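Side-chain contacts in pyridoxamine 5-phosphate-dependent dehydrase (Escherichia coli, PDB 3B8X), which removes the C3'-hydroxyl group from GDP-4-keto-6-deoxy-D-mannose by a combined transamination-deoxygenation reaction in the biosynthesis of L-colitose: residues 142-147 against 176-181; 41-46 against 197-202; 67-70 against 75-78. The protein carries 1 engineered substitution. All blocks are in the same frame, centred on the assembly; numbering follows the deposited sequence. Where two conformers were deposited one is given.

From the N terminus, helix 34-47 supplies the first half of interaction 2 (residues 41-46), whose partner follows after 150 intervening residues, in 197-202. Two further loops close within that span. Interaction 3 is short, the chain folding back after helix 58-68 on its way to strand 82-86. Interaction 1 follows it in series, joining the start of helix 144-151 to the loop before strand 181-185. None of the loops cross. Residues 176-181 are the common neighbour: the O of Leu-180 lies 2.7 Å from OG1 of Thr-202, a probable hydrogen bond to interaction 2, while CD2 of Leu-180 packs 3.7 Å from CD2 of Leu-69 in interaction 3.

Interaction 1. Residues 142-147 against 176-181; sequences NNFDEI and GTFGLM. With NA (sodium ion), chain N.
Phe-144 and Phe-178 form an offset stack, with centroids 4.3 Å apart and planes only 14° from parallel. The slip places CD1 of Phe-144 over the middle of the Phe-178 ring, 3.5 Å from its CG. CB of Phe-178 lies above the Phe-144 face as a CH-pi contact, 3.9 Å from the ring centroid. Both residues hold CG anti to the carbonyl carbon (chi1 -69° in Phe-144), which brings the rings face to face. The opposite face of Phe-144 is met by CB of Asn-142.

Asn-143 is the N-cap of helix 144-151: its OD1 accepts the Glu-146 N-H at 2.9 Å in a nearly straight bond (168°), the donor standing above the carbonyl plane. The backbone N-H groups of Gly-176, Phe-178 and Gly-179 all converge on the carboxylate of Glu-160. Thr-177 O binds a sodium ion at 2.5 Å; four waters and Asp-203 complete its shell.

Phe-144 rests on Leu-158 of strand 157-161 and Thr-134 of strand 129-135, adjacent parallel strands of the central mixed sheet, so the stack ties the start of helix 144-151 to the loop before strand 181-185 beside that sheet.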
# COMPACT_ATOMS: atom_id res chain seq x y z
N ASN B 142 12.14 -3.50 23.65
CA ASN B 142 12.45 -4.82 24.19
C ASN B 142 13.80 -4.75 24.86
O ASN B 142 14.56 -3.81 24.61
CB ASN B 142 12.56 -5.81 23.04
CG ASN B 142 11.24 -6.26 22.56
OD1 ASN B 142 10.75 -7.27 23.06
ND2 ASN B 142 10.54 -5.40 21.75
N ASN B 143 14.15 -5.74 25.67
CA ASN B 143 15.48 -5.71 26.22
C ASN B 143 16.34 -6.44 25.23
O ASN B 143 16.39 -7.67 25.22
CB ASN B 143 15.57 -6.31 27.63
CG ASN B 143 17.01 -6.42 28.09
OD1 ASN B 143 17.90 -6.50 27.26
ND2 ASN B 143 17.24 -6.37 29.39
N PHE B 144 16.97 -5.68 24.35
CA PHE B 144 17.77 -6.24 23.27
C PHE B 144 19.00 -7.02 23.69
O PHE B 144 19.43 -7.93 22.99
CB PHE B 144 17.99 -5.22 22.16
CG PHE B 144 16.73 -4.89 21.41
CD1 PHE B 144 16.05 -3.71 21.63
CD2 PHE B 144 16.19 -5.84 20.54
CE1 PHE B 144 14.82 -3.45 20.97
CE2 PHE B 144 15.01 -5.58 19.85
CZ PHE B 144 14.32 -4.41 20.08
N ASP B 145 19.51 -6.73 24.88
CA ASP B 145 20.64 -7.48 25.42
C ASP B 145 20.16 -8.91 25.66
O ASP B 145 20.75 -9.88 25.17
CB ASP B 145 21.04 -6.91 26.78
CG ASP B 145 21.87 -5.64 26.66
OD1 ASP B 145 22.37 -5.36 25.55
OD2 ASP B 145 22.00 -4.91 27.67
N GLU B 146 19.09 -9.04 26.42
CA GLU B 146 18.59 -10.38 26.68
C GLU B 146 18.29 -11.09 25.38
O GLU B 146 18.51 -12.30 25.24
CB GLU B 146 17.29 -10.33 27.51
CG GLU B 146 17.44 -9.70 28.89
CD GLU B 146 18.56 -10.31 29.70
OE1 GLU B 146 18.26 -10.85 30.79
OE2 GLU B 146 19.73 -10.23 29.26
N ILE B 147 17.69 -10.34 24.45
CA ILE B 147 17.29 -10.92 23.18
C ILE B 147 18.48 -11.38 22.37
O ILE B 147 18.51 -12.48 21.82
CB ILE B 147 16.45 -9.95 22.37
CG1 ILE B 147 15.06 -9.89 22.99
CG2 ILE B 147 16.38 -10.41 20.92
CD1 ILE B 147 14.16 -9.01 22.30
N GLY B 176 14.26 0.53 16.96
CA GLY B 176 14.17 0.45 15.50
C GLY B 176 15.54 0.15 14.88
O GLY B 176 15.64 -0.29 13.73
N THR B 177 16.61 0.44 15.61
CA THR B 177 17.93 0.22 15.03
C THR B 177 18.71 -1.02 15.49
O THR B 177 19.84 -1.26 15.06
CB THR B 177 18.83 1.45 15.20
OG1 THR B 177 19.19 1.56 16.58
CG2 THR B 177 18.07 2.72 14.74
N PHE B 178 18.10 -1.81 16.35
CA PHE B 178 18.77 -3.02 16.81
C PHE B 178 18.71 -4.13 15.76
O PHE B 178 19.67 -4.87 15.56
CB PHE B 178 18.11 -3.46 18.09
CG PHE B 178 18.31 -2.48 19.23
CD1 PHE B 178 17.46 -1.36 19.39
CD2 PHE B 178 19.34 -2.65 20.14
CE1 PHE B 178 17.63 -0.49 20.43
CE2 PHE B 178 19.52 -1.73 21.17
CZ PHE B 178 18.64 -0.70 21.35
N GLY B 179 17.57 -4.21 15.07
CA GLY B 179 17.29 -5.21 14.05
C GLY B 179 18.03 -5.00 12.73
O GLY B 179 18.64 -3.95 12.47
N LEU B 180 17.98 -6.02 11.90
CA LEU B 180 18.52 -5.92 10.54
C LEU B 180 17.70 -4.81 9.85
O LEU B 180 18.21 -4.02 9.03
CB LEU B 180 18.29 -7.25 9.83
CG LEU B 180 18.43 -7.14 8.32
CD1 LEU B 180 19.88 -6.77 7.95
CD2 LEU B 180 17.99 -8.45 7.69
N MET B 181 16.41 -4.80 10.19
CA MET B 181 15.45 -3.76 9.75
C MET B 181 14.61 -3.32 10.91
O MET B 181 14.35 -4.10 11.84
CB MET B 181 14.51 -4.28 8.65
CG MET B 181 15.11 -4.06 7.26
SD MET B 181 14.13 -4.76 5.93
CE MET B 181 14.45 -6.47 6.15
NA NA N . 21.47 -0.82 13.24
O HOH W 1 21.04 -3.15 12.39
O HOH W 2 23.14 -2.26 14.45
O HOH W 3 19.53 0.16 11.60
O HOH W 4 22.27 1.57 13.96

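Interaction 2. Residues 41-46 against 197-202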
# COMPACT_ATOMS: atom_id res chain seq x y z
N THR B 41 16.85 11.19 4.64
CA THR B 41 18.20 11.53 5.06
C THR B 41 18.15 11.95 6.52
O THR B 41 18.90 11.46 7.37
CB THR B 41 18.71 12.68 4.19
OG1 THR B 41 18.97 12.19 2.88
CG2 THR B 41 19.96 13.31 4.79
N GLN B 42 17.20 12.82 6.84
CA GLN B 42 17.07 13.27 8.23
C GLN B 42 16.64 12.13 9.16
O GLN B 42 17.05 12.08 10.33
CB GLN B 42 16.08 14.45 8.32
CG GLN B 42 16.58 15.67 9.03
CD GLN B 42 18.09 15.73 9.10
OE1 GLN B 42 18.77 15.93 8.09
NE2 GLN B 42 18.63 15.56 10.32
N PHE B 43 15.79 11.25 8.65
CA PHE B 43 15.23 10.13 9.42
C PHE B 43 16.36 9.25 9.86
O PHE B 43 16.49 9.03 11.06
CB PHE B 43 14.16 9.40 8.63
CG PHE B 43 13.19 8.57 9.48
CD1 PHE B 43 11.95 9.10 9.89
CD2 PHE B 43 13.53 7.27 9.89
CE1 PHE B 43 11.06 8.32 10.66
CE2 PHE B 43 12.66 6.50 10.72
CZ PHE B 43 11.43 7.02 11.07
N ALA B 44 17.19 8.79 8.91
CA ALA B 44 18.31 7.89 9.19
C ALA B 44 19.21 8.53 10.25
O ALA B 44 19.59 7.91 11.24
CB ALA B 44 19.12 7.63 7.93
N LYS B 45 19.50 9.81 10.05
CA LYS B 45 20.33 10.54 10.99
C LYS B 45 19.73 10.58 12.40
O LYS B 45 20.44 10.37 13.40
CB LYS B 45 20.53 11.98 10.51
CG LYS B 45 21.32 12.90 11.41
CD LYS B 45 22.09 13.91 10.55
CE LYS B 45 21.96 15.34 11.04
NZ LYS B 45 22.72 16.27 10.15
N THR B 46 18.43 10.87 12.46
CA THR B 46 17.75 11.01 13.73
C THR B 46 17.90 9.77 14.59
O THR B 46 18.20 9.89 15.77
CB THR B 46 16.27 11.32 13.55
OG1 THR B 46 16.13 12.57 12.86
CG2 THR B 46 15.65 11.45 14.87
N GLY B 197 1.89 7.41 6.95
CA GLY B 197 3.29 7.36 6.57
C GLY B 197 3.95 6.23 7.35
O GLY B 197 3.53 5.93 8.47
N GLY B 198 5.01 5.67 6.76
CA GLY B 198 5.78 4.64 7.43
C GLY B 198 7.24 4.78 6.97
O GLY B 198 7.53 5.59 6.11
N CYS B 199 8.15 4.03 7.57
CA CYS B 199 9.54 4.10 7.19
C CYS B 199 10.22 2.82 7.60
O CYS B 199 9.88 2.25 8.64
CB CYS B 199 10.21 5.24 7.95
SG CYS B 199 11.60 5.99 7.07
N ILE B 200 11.17 2.38 6.80
CA ILE B 200 11.96 1.19 7.12
C ILE B 200 13.37 1.73 7.19
O ILE B 200 13.80 2.45 6.30
CB ILE B 200 11.95 0.09 6.01
CG1 ILE B 200 10.50 -0.26 5.64
CG2 ILE B 200 12.66 -1.18 6.56
CD1 ILE B 200 10.06 0.33 4.27
N VAL B 201 14.10 1.34 8.23
CA VAL B 201 15.48 1.76 8.38
C VAL B 201 16.33 0.47 8.40
O VAL B 201 15.86 -0.60 8.80
CB VAL B 201 15.71 2.60 9.68
CG1 VAL B 201 14.70 3.73 9.78
CG2 VAL B 201 15.65 1.72 10.91
N THR B 202 17.57 0.60 7.93
CA THR B 202 18.52 -0.50 7.88
C THR B 202 19.92 0.07 7.70
O THR B 202 20.11 1.29 7.45
CB THR B 202 18.15 -1.57 6.82
OG1 THR B 202 19.10 -2.64 6.83
CG2 THR B 202 18.07 -0.94 5.43
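Phe-43 packs its ring against Cys-199 and Val-201, so that helix 34-47 lies against strand 198-202 of the large mixed sheet. This sheet belongs to the aspartate aminotransferase-like fold of PLP enzymes, in which this strand runs antiparallel to both neighbours, 51-55 and 181-185. The tight part is wholly buried. Phe-43 holds CG anti to its own backbone N (chi1 -159°), which carries the ring to the strand. Val-201 comes at the edge, near the ring plane, its CG1 3.6 Å from CE2 of Phe-43. Cys-199, modelled in two conformers, comes over a face: in one, SG stands 3.8 Å from the Phe-43 ring centroid, 15° off the normal, a sulfur-aromatic contact that is doubtful for the other. Phe-184 meets the same ring edge-to-face, and Tyr-39 and Phe-47, flanking it along the helix, join the aromatic cluster.

The far side of the helix faces solvent. Thr-41 and Lys-45 are exposed there, away from the strand. The Thr-46 hydroxyl is bonded back within the helix: Gln-42 O accepts Thr-46 N at 2.8 Å and, from the opposite face of its carbonyl plane, Thr-46 OG1 at 2.7 Å.

Interaction 3. Residues 67-70 against 75-78; sequences AALF and PRLK
Leu-69 and Leu-77 lie side by side and point the same way, their CD1 methyls 3.7 Å apart, while the Phe-70 ring is laid obliquely across Leu-77. The two leucines thus enter the interior together, and Leu-69 continues onto Ile-207 of helix 205-214. Phe-70 starts in the other direction: its CB heads away from residues 75-78, but with CG beside the backbone N (chi1 -74°) the ring swings back over Leu-77 and the backbone of Lys-78. One face of the ring receives Leu-77 twice. CB of Leu-77 makes a CH-pi contact 4.2 Å from the Phe-70 centroid, and on the same side Leu-77 O stands 3.8 Å from CD2 of Phe-70, displaced toward the rim. Arg-76 crosses Leu-69 at about a right angle, and only its CB comes near; its bent chain leads off to a salt bridge with Asp-204. The side chain of Lys-78 turns away, to a salt bridge with Asp-81.

Between these side chains the backbone closes the loop that joins helix 58-68 to strand 82-86. Leu-69 O accepts two N-H groups, Arg-76 N at 2.8 Å and Leu-77 N at 3.1 Å, both strongly bent and weak (122° and 133°). Such bonds hold one carbonyl loosely, so the apolar contacts of Leu-69 and Phe-70 with Leu-77 probably contribute much of the cohesion.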
# COMPACT_ATOMS: atom_id res chain seq x y z
N ALA B 67 9.01 -8.78 2.81
CA ALA B 67 9.25 -9.10 1.42
C ALA B 67 10.71 -9.02 1.01
O ALA B 67 11.24 -9.87 0.27
CB ALA B 67 8.44 -8.17 0.58
N ALA B 68 11.37 -7.95 1.40
CA ALA B 68 12.76 -7.81 1.00
C ALA B 68 13.62 -9.03 1.32
O ALA B 68 14.55 -9.31 0.58
CB ALA B 68 13.34 -6.59 1.63
N LEU B 69 13.35 -9.71 2.43
CA LEU B 69 14.14 -10.86 2.83
C LEU B 69 14.06 -12.04 1.88
O LEU B 69 14.87 -12.96 1.93
CB LEU B 69 13.76 -11.30 4.24
CG LEU B 69 14.00 -10.23 5.30
CD1 LEU B 69 13.32 -10.55 6.64
CD2 LEU B 69 15.48 -9.95 5.45
N PHE B 70 13.11 -11.99 0.96
CA PHE B 70 12.93 -13.07 0.01
C PHE B 70 13.71 -12.76 -1.25
O PHE B 70 13.88 -13.61 -2.12
CB PHE B 70 11.45 -13.24 -0.33
CG PHE B 70 10.64 -13.87 0.77
CD1 PHE B 70 10.40 -13.19 1.96
CD2 PHE B 70 10.11 -15.17 0.60
CE1 PHE B 70 9.72 -13.80 2.99
CE2 PHE B 70 9.46 -15.81 1.64
CZ PHE B 70 9.21 -15.11 2.83
N PRO B 75 18.76 -15.59 -0.73
CA PRO B 75 17.51 -15.27 -0.04
C PRO B 75 17.58 -15.51 1.44
O PRO B 75 17.89 -16.60 1.89
CB PRO B 75 16.51 -16.26 -0.62
CG PRO B 75 17.06 -16.57 -1.98
CD PRO B 75 18.56 -16.57 -1.82
N ARG B 76 17.24 -14.51 2.23
CA ARG B 76 17.31 -14.68 3.67
C ARG B 76 16.16 -15.41 4.32
O ARG B 76 16.30 -15.84 5.46
CB ARG B 76 17.62 -13.37 4.35
CG ARG B 76 19.09 -13.01 4.29
CD ARG B 76 19.30 -11.61 3.76
NE ARG B 76 20.26 -10.92 4.61
CZ ARG B 76 21.07 -9.94 4.22
NH1 ARG B 76 21.05 -9.46 2.98
NH2 ARG B 76 21.90 -9.41 5.11
N LEU B 77 15.05 -15.58 3.60
CA LEU B 77 13.89 -16.35 4.08
C LEU B 77 13.29 -16.99 2.86
O LEU B 77 13.52 -16.49 1.74
CB LEU B 77 12.80 -15.49 4.77
CG LEU B 77 13.06 -14.82 6.15
CD1 LEU B 77 11.85 -13.97 6.57
CD2 LEU B 77 13.37 -15.84 7.24
N LYS B 78 12.51 -18.05 3.08
CA LYS B 78 11.79 -18.80 2.05
C LYS B 78 10.50 -19.31 2.67
O LYS B 78 10.36 -19.30 3.90
CB LYS B 78 12.62 -19.95 1.53
CG LYS B 78 12.64 -21.09 2.48
CD LYS B 78 13.64 -22.13 1.99
CE LYS B 78 13.70 -23.31 2.95
NZ LYS B 78 14.56 -23.07 4.15